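Local coordinates for protein methylxanthine N1-demethylase NdmA (Pseudomonas putida, PDB 6ICN) that removes the N1-methyl group of caffeine as formaldehyde, a Rieske non-heme iron oxygenase reaction that yields theobromine and opens caffeine degradation, at residues 180-183 with 184-187. Sequence-based numbering, arbitrary orientation.
Sequences ERRW and ENFT. With CFF (caffeine), chain F.
R182 and N185, on helix 179-186, illustrate how one helical turn can bring an arginine against both an asparagine and the phenylalanine that lines a substrate pocket. R182 NH1 donates to N185 OD1 at 2.9 Å, meeting a lone pair in the amide plane, though the oxygen lies 24° out of the guanidinium plane. R182 sets CG anti to its backbone nitrogen (chi1 -154°) and bends at chi2, which carries the guanidinium forward along the helix to F186. There the planes stand 81° apart: CD2 of F186 lies over one guanidinium face, toward its rim, while R182 NH2 sits at the ring's edge. One face of F186 receives C10, the N1 methyl of caffeine, 3.5 Å above its centre.

At the helix end, T187 N closes the last turn onto W183 O at 3.2 Å, and T187 CG2 makes a CH-pi contact 4.0 Å from the centroid of the six-membered ring of W183.

R182 NH2 also hydrogen-bonds the Y173 hydroxyl. N185 ND2 hydrogen-bonds D307, a ligand of the bound cobalt, and Y101 of the second subunit, which lines that subunit's [2Fe-2S] pocket. With an alanine here instead of R182, N185 OD1 and the Y173 hydroxyl would probably lose their arginine partner, and F186 its edge neighbour. F186 thus packs against the methyl to be removed, while the N185 amide lies between two metal centres, consistent with the cross-subunit electron path of Rieske oxygenases.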
ATOM      1  N   GLU A 180      22.523  14.784 -20.908  1.00 16.36           N
ATOM      2  CA  GLU A 180      23.878  14.487 -21.374  1.00 18.42           C
ATOM      3  C   GLU A 180      24.263  13.028 -21.107  1.00 16.88           C
ATOM      4  O   GLU A 180      24.800  12.346 -21.990  1.00 17.58           O
ATOM      5  CB  GLU A 180      24.878  15.443 -20.707  1.00 18.74           C
ATOM      6  CG  GLU A 180      24.696  16.924 -21.078  1.00 19.53           C
ATOM      7  CD  GLU A 180      23.671  17.684 -20.199  1.00 27.52           C
ATOM      8  OE1 GLU A 180      22.989  17.077 -19.317  1.00 23.61           O
ATOM      9  OE2 GLU A 180      23.547  18.924 -20.381  1.00 29.08           O
ATOM     10  N   ARG A 181      23.996  12.522 -19.892  1.00 17.49           N
ATOM     11  CA  ARG A 181      24.350  11.131 -19.621  1.00 17.49           C
ATOM     12  C   ARG A 181      23.497  10.175 -20.447  1.00 16.83           C
ATOM     13  O   ARG A 181      23.976   9.116 -20.870  1.00 17.40           O
ATOM     14  CB  ARG A 181      24.223  10.843 -18.116  1.00 16.63           C
ATOM     15  CG  ARG A 181      25.241  11.640 -17.283  1.00 19.61           C
ATOM     16  CD  ARG A 181      25.981  10.700 -16.410  1.00 22.53           C
ATOM     17  NE  ARG A 181      26.760  11.292 -15.328  1.00 20.39           N
ATOM     18  CZ  ARG A 181      28.082  11.143 -15.215  1.00 20.20           C
ATOM     19  NH1 ARG A 181      28.754  10.492 -16.155  1.00 18.59           N
ATOM     20  NH2 ARG A 181      28.718  11.642 -14.165  1.00 19.00           N
ATOM     21  N   ARG A 182      22.235  10.544 -20.715  1.00 15.19           N
ATOM     22  CA  ARG A 182      21.386   9.699 -21.544  1.00 15.78           C
ATOM     23  C   ARG A 182      21.903   9.645 -22.976  1.00 14.95           C
ATOM     24  O   ARG A 182      21.958   8.568 -23.582  1.00 15.33           O
ATOM     25  CB  ARG A 182      19.939  10.212 -21.496  1.00 17.81           C
ATOM     26  CG  ARG A 182      18.904   9.123 -21.776  1.00 21.29           C
ATOM     27  CD  ARG A 182      18.666   8.930 -23.269  1.00 17.26           C
ATOM     28  NE  ARG A 182      18.019   7.635 -23.507  1.00 20.37           N
ATOM     29  CZ  ARG A 182      18.659   6.469 -23.566  1.00 21.69           C
ATOM     30  NH1 ARG A 182      19.992   6.430 -23.422  1.00 21.00           N
ATOM     31  NH2 ARG A 182      17.977   5.337 -23.769  1.00 20.63           N
ATOM     32  N   TRP A 183      22.296  10.799 -23.524  1.00 16.20           N
ATOM     33  CA  TRP A 183      22.843  10.842 -24.875  1.00 16.80           C
ATOM     34  C   TRP A 183      24.074   9.946 -24.981  1.00 16.41           C
ATOM     35  O   TRP A 183      24.186   9.114 -25.892  1.00 16.67           O
ATOM     36  CB  TRP A 183      23.189  12.289 -25.245  1.00 15.66           C
ATOM     37  CG  TRP A 183      23.538  12.507 -26.717  1.00 17.76           C
ATOM     38  CD1 TRP A 183      22.707  13.012 -27.678  1.00 20.93           C
ATOM     39  CD2 TRP A 183      24.801  12.249 -27.371  1.00 18.33           C
ATOM     40  NE1 TRP A 183      23.369  13.077 -28.896  1.00 19.43           N
ATOM     41  CE2 TRP A 183      24.654  12.624 -28.728  1.00 19.49           C
ATOM     42  CE3 TRP A 183      26.037  11.764 -26.938  1.00 17.27           C
ATOM     43  CZ2 TRP A 183      25.687  12.491 -29.665  1.00 20.32           C
ATOM     44  CZ3 TRP A 183      27.079  11.637 -27.873  1.00 17.74           C
ATOM     45  CH2 TRP A 183      26.892  12.006 -29.221  1.00 18.89           C
ATOM     46  N   GLU A 184      24.999  10.078 -24.022  1.00 18.00           N
ATOM     47  CA  GLU A 184      26.211   9.269 -24.070  1.00 18.83           C
ATOM     48  C   GLU A 184      25.894   7.784 -23.935  1.00 19.26           C
ATOM     49  O   GLU A 184      26.522   6.948 -24.595  1.00 18.24           O
ATOM     50  CB  GLU A 184      27.186   9.734 -22.984  1.00 18.39           C
ATOM     51  CG  GLU A 184      27.617  11.170 -23.195  1.00 18.55           C
ATOM     52  CD  GLU A 184      28.741  11.595 -22.288  1.00 26.72           C
ATOM     53  OE1 GLU A 184      29.433  10.701 -21.753  1.00 33.17           O
ATOM     54  OE2 GLU A 184      28.909  12.817 -22.088  1.00 24.33           O
ATOM     55  N   ASN A 185      24.895   7.431 -23.116  1.00 16.43           N
ATOM     56  CA  ASN A 185      24.494   6.030 -23.020  1.00 17.66           C
ATOM     57  C   ASN A 185      23.977   5.500 -24.357  1.00 17.56           C
ATOM     58  O   ASN A 185      24.271   4.363 -24.740  1.00 19.90           O
ATOM     59  CB  ASN A 185      23.436   5.879 -21.918  1.00 17.36           C
ATOM     60  CG  ASN A 185      22.824   4.488 -21.875  1.00 20.99           C
ATOM     61  OD1 ASN A 185      21.672   4.307 -22.263  1.00 20.09           O
ATOM     62  ND2 ASN A 185      23.595   3.494 -21.434  1.00 20.04           N
ATOM     63  N   PHE A 186      23.240   6.322 -25.102  1.00 16.85           N
ATOM     64  CA  PHE A 186      22.640   5.834 -26.339  1.00 18.17           C
ATOM     65  C   PHE A 186      23.684   5.571 -27.418  1.00 20.65           C
ATOM     66  O   PHE A 186      23.528   4.635 -28.208  1.00 22.65           O
ATOM     67  CB  PHE A 186      21.595   6.835 -26.837  1.00 19.15           C
ATOM     68  CG  PHE A 186      20.651   6.261 -27.847  1.00 23.28           C
ATOM     69  CD1 PHE A 186      20.981   6.263 -29.196  1.00 23.91           C
ATOM     70  CD2 PHE A 186      19.441   5.703 -27.452  1.00 24.71           C
ATOM     71  CE1 PHE A 186      20.118   5.720 -30.143  1.00 27.49           C
ATOM     72  CE2 PHE A 186      18.575   5.151 -28.394  1.00 26.11           C
ATOM     73  CZ  PHE A 186      18.911   5.167 -29.735  1.00 26.82           C
ATOM     74  N   THR A 187      24.747   6.374 -27.461  1.00 17.50           N
ATOM     75  CA  THR A 187      25.748   6.305 -28.521  1.00 21.69           C
ATOM     76  C   THR A 187      27.004   5.562 -28.099  1.00 22.98           C
ATOM     77  O   THR A 187      28.012   5.618 -28.807  1.00 23.66           O
ATOM     78  CB  THR A 187      26.138   7.717 -28.977  1.00 18.31           C
ATOM     79  OG1 THR A 187      26.670   8.446 -27.870  1.00 18.92           O
ATOM     80  CG2 THR A 187      24.932   8.487 -29.564  1.00 20.91           C
TER
HETATM   81  N1  CFF F 402      20.227   1.662 -28.659  1.00 27.43           N
HETATM   82  C2  CFF F 402      20.648   0.921 -29.734  1.00 30.14           C
HETATM   83  C10 CFF F 402      21.143   2.591 -28.022  1.00 27.58           C
HETATM   84  C6  CFF F 402      18.984   1.535 -28.189  1.00 27.94           C
HETATM   85  N3  CFF F 402      19.799   0.048 -30.333  1.00 30.34           N
HETATM   86  O11 CFF F 402      21.762   1.040 -30.146  1.00 27.76           O
HETATM   87  C12 CFF F 402      20.236  -0.747 -31.476  1.00 29.20           C
HETATM   88  C4  CFF F 402      18.538  -0.084 -29.858  1.00 29.57           C
HETATM   89  C5  CFF F 402      18.121   0.649 -28.806  1.00 25.65           C
HETATM   90  N9  CFF F 402      17.512  -0.857 -30.253  1.00 32.45           N
HETATM   91  O13 CFF F 402      18.619   2.186 -27.247  1.00 25.79           O
HETATM   92  N7  CFF F 402      16.836   0.331 -28.564  1.00 26.44           N
HETATM   93  C8  CFF F 402      16.464  -0.597 -29.454  1.00 27.13           C
HETATM   94  C14 CFF F 402      15.799   0.718 -27.622  1.00 28.08           C
HETATM   95  O   HOH W   1      28.066   9.475 -19.035  1.00 24.70           O